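Local coordinates for pyroglutatmate porin OpdO (Pseudomonas aeruginosa, PDB 3SZV), which probably forms a monomeric beta-barrel channel of the OprD family in the bacterial outer membrane, through which small carboxylates are thought to pass, at residues G70-G75 / T112-V117; S118-K123 / V153-G158. All coordinates share one frame; numbering follows the deposited sequence.

Contact 1 of 2, residues G70-G75 / T112-V117. With C8E ((hydroxyethyloxy)tri(ethyloxy)octane), chain C.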
ATOM      1  N   GLY A  70      -3.183 -10.744 -22.806  1.00 17.49           N
ATOM      2  CA  GLY A  70      -2.319  -9.588 -22.920  1.00 17.41           C
ATOM      3  C   GLY A  70      -1.055  -9.765 -22.111  1.00 17.41           C
ATOM      4  O   GLY A  70      -0.845 -10.813 -21.494  1.00 17.97           O
ATOM      5  N   VAL A  71      -0.219  -8.737 -22.126  1.00 17.02           N
ATOM      6  CA  VAL A  71       1.004  -8.733 -21.331  1.00 17.41           C
ATOM      7  C   VAL A  71       1.321  -7.310 -20.897  1.00 18.73           C
ATOM      8  O   VAL A  71       1.215  -6.365 -21.682  1.00 21.53           O
ATOM      9  CB  VAL A  71       2.185  -9.320 -22.119  1.00 22.17           C
ATOM     10  CG1 VAL A  71       2.434  -8.512 -23.388  1.00 28.51           C
ATOM     11  CG2 VAL A  71       3.439  -9.351 -21.253  1.00 24.63           C
ATOM     12  N   ASP A  72       1.680  -7.155 -19.628  1.00 16.02           N
ATOM     13  CA  ASP A  72       2.158  -5.876 -19.120  1.00 17.18           C
ATOM     14  C   ASP A  72       3.644  -6.002 -18.801  1.00 17.57           C
ATOM     15  O   ASP A  72       4.145  -7.106 -18.571  1.00 16.96           O
ATOM     16  CB  ASP A  72       1.425  -5.471 -17.840  1.00 16.39           C
ATOM     17  CG  ASP A  72      -0.068  -5.274 -18.036  1.00 20.24           C
ATOM     18  OD1 ASP A  72      -0.509  -4.993 -19.167  1.00 20.09           O
ATOM     19  OD2 ASP A  72      -0.812  -5.378 -17.032  1.00 23.90           O
ATOM     20  N   ALA A  73       4.345  -4.875 -18.767  1.00 17.45           N
ATOM     21  CA  ALA A  73       5.752  -4.882 -18.376  1.00 18.49           C
ATOM     22  C   ALA A  73       6.050  -3.683 -17.492  1.00 20.94           C
ATOM     23  O   ALA A  73       5.492  -2.602 -17.693  1.00 21.84           O
ATOM     24  CB  ALA A  73       6.653  -4.876 -19.604  1.00 21.72           C
ATOM     25  N   ILE A  74       6.903  -3.878 -16.496  1.00 18.81           N
ATOM     26  CA  ILE A  74       7.397  -2.756 -15.709  1.00 19.72           C
ATOM     27  C   ILE A  74       8.921  -2.773 -15.732  1.00 18.55           C
ATOM     28  O   ILE A  74       9.540  -3.793 -15.455  1.00 20.58           O
ATOM     29  CB  ILE A  74       6.845  -2.747 -14.268  1.00 23.42           C
ATOM     30  CG1 ILE A  74       7.340  -1.496 -13.534  1.00 23.91           C
ATOM     31  CG2 ILE A  74       7.213  -4.031 -13.522  1.00 21.28           C
ATOM     32  CD1 ILE A  74       6.572  -1.172 -12.277  1.00 31.72           C
ATOM     33  N   GLY A  75       9.512  -1.646 -16.111  1.00 17.44           N
ATOM     34  CA  GLY A  75      10.953  -1.497 -16.098  1.00 17.77           C
ATOM     35  C   GLY A  75      11.328  -0.519 -15.010  1.00 16.79           C
ATOM     36  O   GLY A  75      10.818   0.604 -14.958  1.00 18.35           O
ATOM     37  N   THR A 112       4.145  -9.385 -16.839  1.00 15.24           N
ATOM     38  CA  THR A 112       2.902  -9.892 -16.271  1.00 17.09           C
ATOM     39  C   THR A 112       1.988 -10.358 -17.391  1.00 18.61           C
ATOM     40  O   THR A 112       1.505  -9.550 -18.188  1.00 19.58           O
ATOM     41  CB  THR A 112       2.196  -8.802 -15.447  1.00 15.41           C
ATOM     42  OG1 THR A 112       3.141  -8.221 -14.545  1.00 17.25           O
ATOM     43  CG2 THR A 112       0.990  -9.372 -14.666  1.00 17.81           C
ATOM     44  N   ALA A 113       1.778 -11.666 -17.480  1.00 17.02           N
ATOM     45  CA  ALA A 113       0.817 -12.201 -18.427  1.00 17.40           C
ATOM     46  C   ALA A 113      -0.563 -11.901 -17.873  1.00 16.00           C
ATOM     47  O   ALA A 113      -0.756 -11.893 -16.657  1.00 16.82           O
ATOM     48  CB  ALA A 113       1.000 -13.691 -18.575  1.00 18.41           C
ATOM     49  N   LYS A 114      -1.519 -11.643 -18.749  1.00 17.05           N
ATOM     50  CA  LYS A 114      -2.881 -11.401 -18.295  1.00 18.61           C
ATOM     51  C   LYS A 114      -3.935 -12.032 -19.194  1.00 16.80           C
ATOM     52  O   LYS A 114      -3.724 -12.226 -20.399  1.00 19.08           O
ATOM     53  CB  LYS A 114      -3.158  -9.901 -18.121  1.00 19.73           C
ATOM     54  CG  LYS A 114      -3.025  -9.070 -19.387  1.00 18.98           C
ATOM     55  CD  LYS A 114      -3.082  -7.580 -19.056  1.00 20.75           C
ATOM     56  CE  LYS A 114      -3.011  -6.748 -20.326  1.00 20.38           C
ATOM     57  NZ  LYS A 114      -3.071  -5.285 -20.031  1.00 21.51           N
ATOM     58  N   ALA A 115      -5.080 -12.341 -18.595  1.00 18.28           N
ATOM     59  CA  ALA A 115      -6.217 -12.882 -19.332  1.00 22.53           C
ATOM     60  C   ALA A 115      -7.505 -12.294 -18.772  1.00 18.48           C
ATOM     61  O   ALA A 115      -7.638 -12.141 -17.553  1.00 20.19           O
ATOM     62  CB  ALA A 115      -6.241 -14.401 -19.246  1.00 23.19           C
ATOM     63  N   ARG A 116      -8.442 -11.953 -19.647  1.00 21.00           N
ATOM     64  CA  ARG A 116      -9.728 -11.422 -19.215  1.00 21.94           C
ATOM     65  C   ARG A 116     -10.871 -12.240 -19.793  1.00 22.43           C
ATOM     66  O   ARG A 116     -10.798 -12.712 -20.923  1.00 23.51           O
ATOM     67  CB  ARG A 116      -9.902  -9.962 -19.641  1.00 20.20           C
ATOM     68  CG  ARG A 116     -10.050  -9.807 -21.145  1.00 26.16           C
ATOM     69  CD  ARG A 116     -10.467  -8.401 -21.564  1.00 27.45           C
ATOM     70  NE  ARG A 116     -10.777  -8.361 -22.993  1.00 29.44           N
ATOM     71  CZ  ARG A 116     -10.919  -7.245 -23.699  1.00 38.24           C
ATOM     72  NH1 ARG A 116     -10.763  -6.065 -23.117  1.00 32.70           N
ATOM     73  NH2 ARG A 116     -11.205  -7.313 -24.992  1.00 34.44           N
ATOM     74  N   VAL A 117     -11.926 -12.410 -19.008  1.00 23.43           N
ATOM     75  CA  VAL A 117     -13.177 -12.939 -19.528  1.00 23.98           C
ATOM     76  C   VAL A 117     -14.289 -12.170 -18.839  1.00 26.69           C
ATOM     77  O   VAL A 117     -14.194 -11.892 -17.638  1.00 23.88           O
ATOM     78  CB  VAL A 117     -13.301 -14.457 -19.293  1.00 26.72           C
ATOM     79  CG1 VAL A 117     -13.373 -14.774 -17.809  1.00 31.51           C
ATOM     80  CG2 VAL A 117     -14.522 -15.012 -20.026  1.00 30.38           C
TER
HETATM   81  C1  C8E C 386      20.351  -9.904 -15.678  1.00 38.52           C
HETATM   82  C2  C8E C 386      19.555  -8.743 -16.262  1.00 30.34           C
HETATM   83  C3  C8E C 386      18.294  -9.245 -16.952  1.00 28.52           C
HETATM   84  C4  C8E C 386      17.731  -8.185 -17.894  1.00 24.43           C
HETATM   85  C5  C8E C 386      17.383  -6.917 -17.130  1.00 20.86           C
HETATM   86  C6  C8E C 386      16.823  -5.811 -18.023  1.00 22.24           C
HETATM   87  C7  C8E C 386      16.506  -4.563 -17.202  1.00 22.77           C
HETATM   88  C8  C8E C 386      15.671  -3.535 -17.967  1.00 24.07           C
HETATM   89  O9  C8E C 386      15.520  -2.348 -17.198  1.00 26.35           O
HETATM   90  C10 C8E C 386      14.803  -1.339 -17.889  1.00 23.66           C
HETATM   91  C11 C8E C 386      14.684  -0.066 -17.046  1.00 25.15           C
HETATM   92  O12 C8E C 386      13.947   0.925 -17.737  1.00 29.70           O
HETATM   93  C13 C8E C 386      13.521   1.993 -16.911  1.00 27.82           C
HETATM   94  C16 C8E C 386      14.899   5.406 -18.616  1.00 51.69           C
HETATM   95  C17 C8E C 386      16.241   5.095 -19.265  1.00 51.24           C
HETATM   96  O18 C8E C 386      17.122   6.186 -19.116  1.00 52.25           O
HETATM   97  C19 C8E C 386      17.760   6.188 -17.859  1.00 53.43           C
HETATM   98  C20 C8E C 386      19.085   5.443 -17.976  1.00 54.81           C
HETATM   99  O21 C8E C 386      20.150   6.295 -17.619  1.00 55.55           O
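Lys114 lays its side chain across Gly70 to reach Asp72, two residues along the neighbouring strand, and closes a buried salt bridge there, with NZ 2.7 Å from Asp72 OD1. CG stands between the backbone N and the carbonyl carbon of Lys114 (chi1 61°), which directs the extended chain over Gly70; Lys114 CG lies 3.4 Å from Gly70 C. Glycine suits this place because, without a side chain, it lets the lysine methylenes lie directly on the backbone. The ammonium meets OD1 on its syn side, only 16° out of the carboxylate plane. Ser60 O takes a second bond from NZ, so the buried charge is gripped twice. Beneath this bridge four hydrogen bonds join the backbones, two each in the pairs Gly70–Lys114 and Asp72–Thr112; the straightest runs from Asp72 N to Thr112 O at 2.8 Å. Between them, the small Ala113 and the beta-branched Val71 form a non-hydrogen-bonded pair whose side chains point to the other face; between the strands, Val71 CA lies 3.3 Å from Thr112 O in a CA-H...O contact. This is the antiparallel pairing of an outer-membrane beta-barrel wall: strand 67-81 lies between strand 49-59, where Leu58 bonds Ala73, and strand 106-117, whose far edge meets strand 120-124.

Contact 2 of 2, residues S118-K123 / V153-G158. With C8E ((hydroxyethyloxy)tri(ethyloxy)octane), chain F.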
ATOM      1  N   SER A 118     -15.316 -11.798 -19.591  1.00 28.37           N
ATOM      2  CA  SER A 118     -16.417 -11.014 -19.050  1.00 29.65           C
ATOM      3  C   SER A 118     -15.874  -9.844 -18.232  1.00 30.27           C
ATOM      4  O   SER A 118     -15.185  -8.975 -18.769  1.00 30.06           O
ATOM      5  CB  SER A 118     -17.332 -11.901 -18.212  1.00 27.75           C
ATOM      6  OG  SER A 118     -18.514 -11.219 -17.843  1.00 30.83           O
ATOM      7  N   ASN A 119     -16.166  -9.833 -16.929  1.00 27.64           N
ATOM      8  CA  ASN A 119     -15.701  -8.774 -16.041  1.00 31.95           C
ATOM      9  C   ASN A 119     -14.697  -9.290 -15.012  1.00 34.01           C
ATOM     10  O   ASN A 119     -14.699  -8.864 -13.855  1.00 30.77           O
ATOM     11  CB  ASN A 119     -16.883  -8.130 -15.321  1.00 34.81           C
ATOM     12  CG  ASN A 119     -16.934  -6.632 -15.519  1.00 73.59           C
ATOM     13  OD1 ASN A 119     -16.364  -5.869 -14.739  1.00 54.06           O
ATOM     14  ND2 ASN A 119     -17.619  -6.201 -16.572  1.00 48.16           N
ATOM     15  N   SER A 120     -13.851 -10.217 -15.442  1.00 23.19           N
ATOM     16  CA  SER A 120     -12.861 -10.823 -14.565  1.00 22.92           C
ATOM     17  C   SER A 120     -11.484 -10.751 -15.217  1.00 21.75           C
ATOM     18  O   SER A 120     -11.363 -10.762 -16.452  1.00 22.59           O
ATOM     19  CB  SER A 120     -13.228 -12.276 -14.257  1.00 23.13           C
ATOM     20  OG  SER A 120     -14.459 -12.357 -13.553  1.00 24.98           O
ATOM     21  N   LEU A 121     -10.450 -10.673 -14.392  1.00 19.47           N
ATOM     22  CA  LEU A 121      -9.099 -10.448 -14.865  1.00 20.09           C
ATOM     23  C   LEU A 121      -8.099 -11.244 -14.041  1.00 17.81           C
ATOM     24  O   LEU A 121      -8.100 -11.181 -12.809  1.00 17.96           O
ATOM     25  CB  LEU A 121      -8.754  -8.959 -14.775  1.00 18.74           C
ATOM     26  CG  LEU A 121      -7.355  -8.536 -15.234  1.00 19.81           C
ATOM     27  CD1 LEU A 121      -7.184  -8.757 -16.738  1.00 20.52           C
ATOM     28  CD2 LEU A 121      -7.114  -7.076 -14.901  1.00 23.59           C
ATOM     29  N   LEU A 122      -7.247 -11.989 -14.733  1.00 17.73           N
ATOM     30  CA  LEU A 122      -6.172 -12.751 -14.117  1.00 19.15           C
ATOM     31  C   LEU A 122      -4.832 -12.169 -14.548  1.00 16.92           C
ATOM     32  O   LEU A 122      -4.613 -11.917 -15.740  1.00 17.17           O
ATOM     33  CB  LEU A 122      -6.255 -14.214 -14.565  1.00 21.91           C
ATOM     34  CG  LEU A 122      -5.087 -15.107 -14.139  1.00 20.69           C
ATOM     35  CD1 LEU A 122      -5.059 -15.267 -12.638  1.00 21.27           C
ATOM     36  CD2 LEU A 122      -5.201 -16.477 -14.815  1.00 26.32           C
ATOM     37  N   LYS A 123      -3.952 -11.952 -13.578  1.00 16.84           N
ATOM     38  CA  LYS A 123      -2.582 -11.497 -13.828  1.00 16.95           C
ATOM     39  C   LYS A 123      -1.615 -12.505 -13.229  1.00 16.78           C
ATOM     40  O   LYS A 123      -1.807 -12.966 -12.101  1.00 17.24           O
ATOM     41  CB  LYS A 123      -2.345 -10.124 -13.185  1.00 16.13           C
ATOM     42  CG  LYS A 123      -3.091  -8.989 -13.857  1.00 18.74           C
ATOM     43  CD  LYS A 123      -2.804  -7.676 -13.147  1.00 20.37           C
ATOM     44  CE  LYS A 123      -3.610  -6.547 -13.758  1.00 25.71           C
ATOM     45  NZ  LYS A 123      -3.197  -5.237 -13.183  1.00 25.73           N
ATOM     46  N   VAL A 153     -12.486 -10.809  -9.785  1.00 17.65           N
ATOM     47  CA  VAL A 153     -13.750 -11.217 -10.385  1.00 17.98           C
ATOM     48  C   VAL A 153     -14.848 -10.228 -10.015  1.00 18.58           C
ATOM     49  O   VAL A 153     -15.191 -10.089  -8.832  1.00 18.06           O
ATOM     50  CB  VAL A 153     -14.158 -12.630  -9.891  1.00 19.76           C
ATOM     51  CG1 VAL A 153     -15.564 -13.002 -10.359  1.00 19.84           C
ATOM     52  CG2 VAL A 153     -13.138 -13.674 -10.353  1.00 23.47           C
ATOM     53  N   GLN A 154     -15.405  -9.544 -11.011  1.00 20.08           N
ATOM     54  CA  GLN A 154     -16.464  -8.564 -10.772  1.00 21.76           C
ATOM     55  C   GLN A 154     -17.692  -8.872 -11.620  1.00 22.58           C
ATOM     56  O   GLN A 154     -18.125  -8.064 -12.444  1.00 28.89           O
ATOM     57  CB  GLN A 154     -15.950  -7.137 -11.011  1.00 22.28           C
ATOM     58  CG  GLN A 154     -14.897  -6.729  -9.981  1.00 21.57           C
ATOM     59  CD  GLN A 154     -14.381  -5.315 -10.163  1.00 29.66           C
ATOM     60  OE1 GLN A 154     -15.156  -4.366 -10.259  1.00 34.27           O
ATOM     61  NE2 GLN A 154     -13.059  -5.168 -10.191  1.00 30.96           N
ATOM     62  N   GLU A 155     -18.252 -10.056 -11.400  1.00 23.23           N
ATOM     63  CA  GLU A 155     -19.372 -10.542 -12.197  1.00 23.64           C
ATOM     64  C   GLU A 155     -20.723 -10.330 -11.513  1.00 28.44           C
ATOM     65  O   GLU A 155     -21.768 -10.326 -12.169  1.00 30.34           O
ATOM     66  CB  GLU A 155     -19.195 -12.032 -12.505  1.00 28.32           C
ATOM     67  CG  GLU A 155     -17.901 -12.390 -13.213  1.00 29.60           C
ATOM     68  CD  GLU A 155     -17.827 -11.854 -14.625  1.00 28.14           C
ATOM     69  OE1 GLU A 155     -16.692 -11.634 -15.099  1.00 27.74           O
ATOM     70  OE2 GLU A 155     -18.885 -11.659 -15.261  1.00 31.11           O
ATOM     71  N   ILE A 156     -20.700 -10.184 -10.193  1.00 25.69           N
ATOM     72  CA  ILE A 156     -21.915 -10.047  -9.404  1.00 25.19           C
ATOM     73  C   ILE A 156     -22.063  -8.596  -8.964  1.00 24.34           C
ATOM     74  O   ILE A 156     -21.084  -7.982  -8.523  1.00 25.31           O
ATOM     75  CB  ILE A 156     -21.862 -10.977  -8.170  1.00 30.42           C
ATOM     76  CG1 ILE A 156     -21.828 -12.438  -8.628  1.00 38.53           C
ATOM     77  CG2 ILE A 156     -23.047 -10.721  -7.238  1.00 26.89           C
ATOM     78  CD1 ILE A 156     -21.714 -13.441  -7.503  1.00 47.72           C
ATOM     79  N   ASP A 157     -23.270  -8.051  -9.102  1.00 26.86           N
ATOM     80  CA  ASP A 157     -23.518  -6.641  -8.813  1.00 29.32           C
ATOM     81  C   ASP A 157     -23.086  -6.263  -7.396  1.00 25.88           C
ATOM     82  O   ASP A 157     -23.540  -6.864  -6.413  1.00 31.02           O
ATOM     83  CB  ASP A 157     -24.992  -6.286  -9.034  1.00 30.74           C
ATOM     84  CG  ASP A 157     -25.398  -6.353 -10.494  1.00 45.46           C
ATOM     85  OD1 ASP A 157     -24.501  -6.420 -11.365  1.00 43.49           O
ATOM     86  OD2 ASP A 157     -26.617  -6.325 -10.770  1.00 46.31           O
ATOM     87  N   GLY A 158     -22.219  -5.262  -7.302  1.00 26.20           N
ATOM     88  CA  GLY A 158     -21.750  -4.757  -6.022  1.00 26.77           C
ATOM     89  C   GLY A 158     -20.739  -5.636  -5.312  1.00 26.93           C
ATOM     90  O   GLY A 158     -20.327  -5.327  -4.189  1.00 25.19           O
TER
HETATM   91  C13 C8E F 389     -14.175 -16.511 -13.341  1.00 46.79           C
HETATM   92  C14 C8E F 389     -14.743 -16.196 -14.718  1.00 46.06           C
HETATM   93  O15 C8E F 389     -16.050 -15.697 -14.551  1.00 61.31           O
HETATM   94  C16 C8E F 389     -16.962 -16.156 -15.528  1.00 46.89           C
HETATM   95  C17 C8E F 389     -17.437 -14.972 -16.362  1.00 50.48           C
HETATM   96  O18 C8E F 389     -18.092 -15.450 -17.520  1.00 74.09           O
HETATM   97  C19 C8E F 389     -19.480 -15.209 -17.531  1.00 58.80           C
HETATM   98  C20 C8E F 389     -19.855 -14.559 -18.861  1.00 65.88           C
HETATM   99  O21 C8E F 389     -21.122 -13.947 -18.763  1.00 69.27           O
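Glu155 reaches across to Ser118, Asn119 and Ser120, and its carboxylate collects three hydrogen bonds from these consecutive residues. Ser118 OG donates to Glu155 OE2 at 2.6 Å, on that oxygen's syn lone pair; the serine OG stands anti to the backbone N (chi1 -171°), which turns the hydroxyl to the acid. The other oxygen, Glu155 OE1, is shared: Ser120 OG approaches its anti lone pair at 2.8 Å, while Asn119 N comes from the syn side, 23° out of the carboxylate plane. Glutamate suits the place because its chain, bent at chi2 (-68°), can fold back to the turn, and the short serines offer hydroxyls close to the backbone. Three donors on one carboxylate would be expected to stabilise its negative charge.

The backbone contributes one bond between the segments, from Gln154 N to Asn119 O at 3.0 Å. Just beside it, Ser120 and Val153 form an antiparallel non-hydrogen-bonded pair.

In van der Waals contact, Val153 CG1 rests 3.4 Å from Ser120 OG, the small serine allowing the branched valine to come this close, and Asn119 CB lies against Gln154 O. The detergent C8E runs past the acid, its C17 lying 3.6 Å from both Ser118 CB and Glu155 CD.

Residues 118 and 119 form the tight turn from strand 106-117 into strand 120-124, so the carboxylate ties this turn to residues 153-155 on the neighbouring strand. Farther along, Leu121 bonds through its backbone to Asp152, and at the opposite edge of strand 149-156, away from strand 120-124, Val153 is bonded to Leu161 of strand 159-170.

How the contacts relate
Contact 1 precedes contact 2 along the chain, and their centres lie about 16 Å apart on the same side of the chain's centre. Residues 112-117 run directly into 118-123, so strands 106-117 and 120-124 make a hairpin whose two arms belong to different contacts. A probable backbone hydrogen bond between Ala115 O and Leu122 N, 2.9 Å long, joins the arms, and Lys114 CB packs against Leu122 O. The four strands therefore follow side by side in the barrel wall: 67-81, 106-117, 120-124 and 149-156. Contact 1 is a buried strand pairing and contact 2 a surface pairing at the hairpin turn; both lie in one continuous section of the barrel wall.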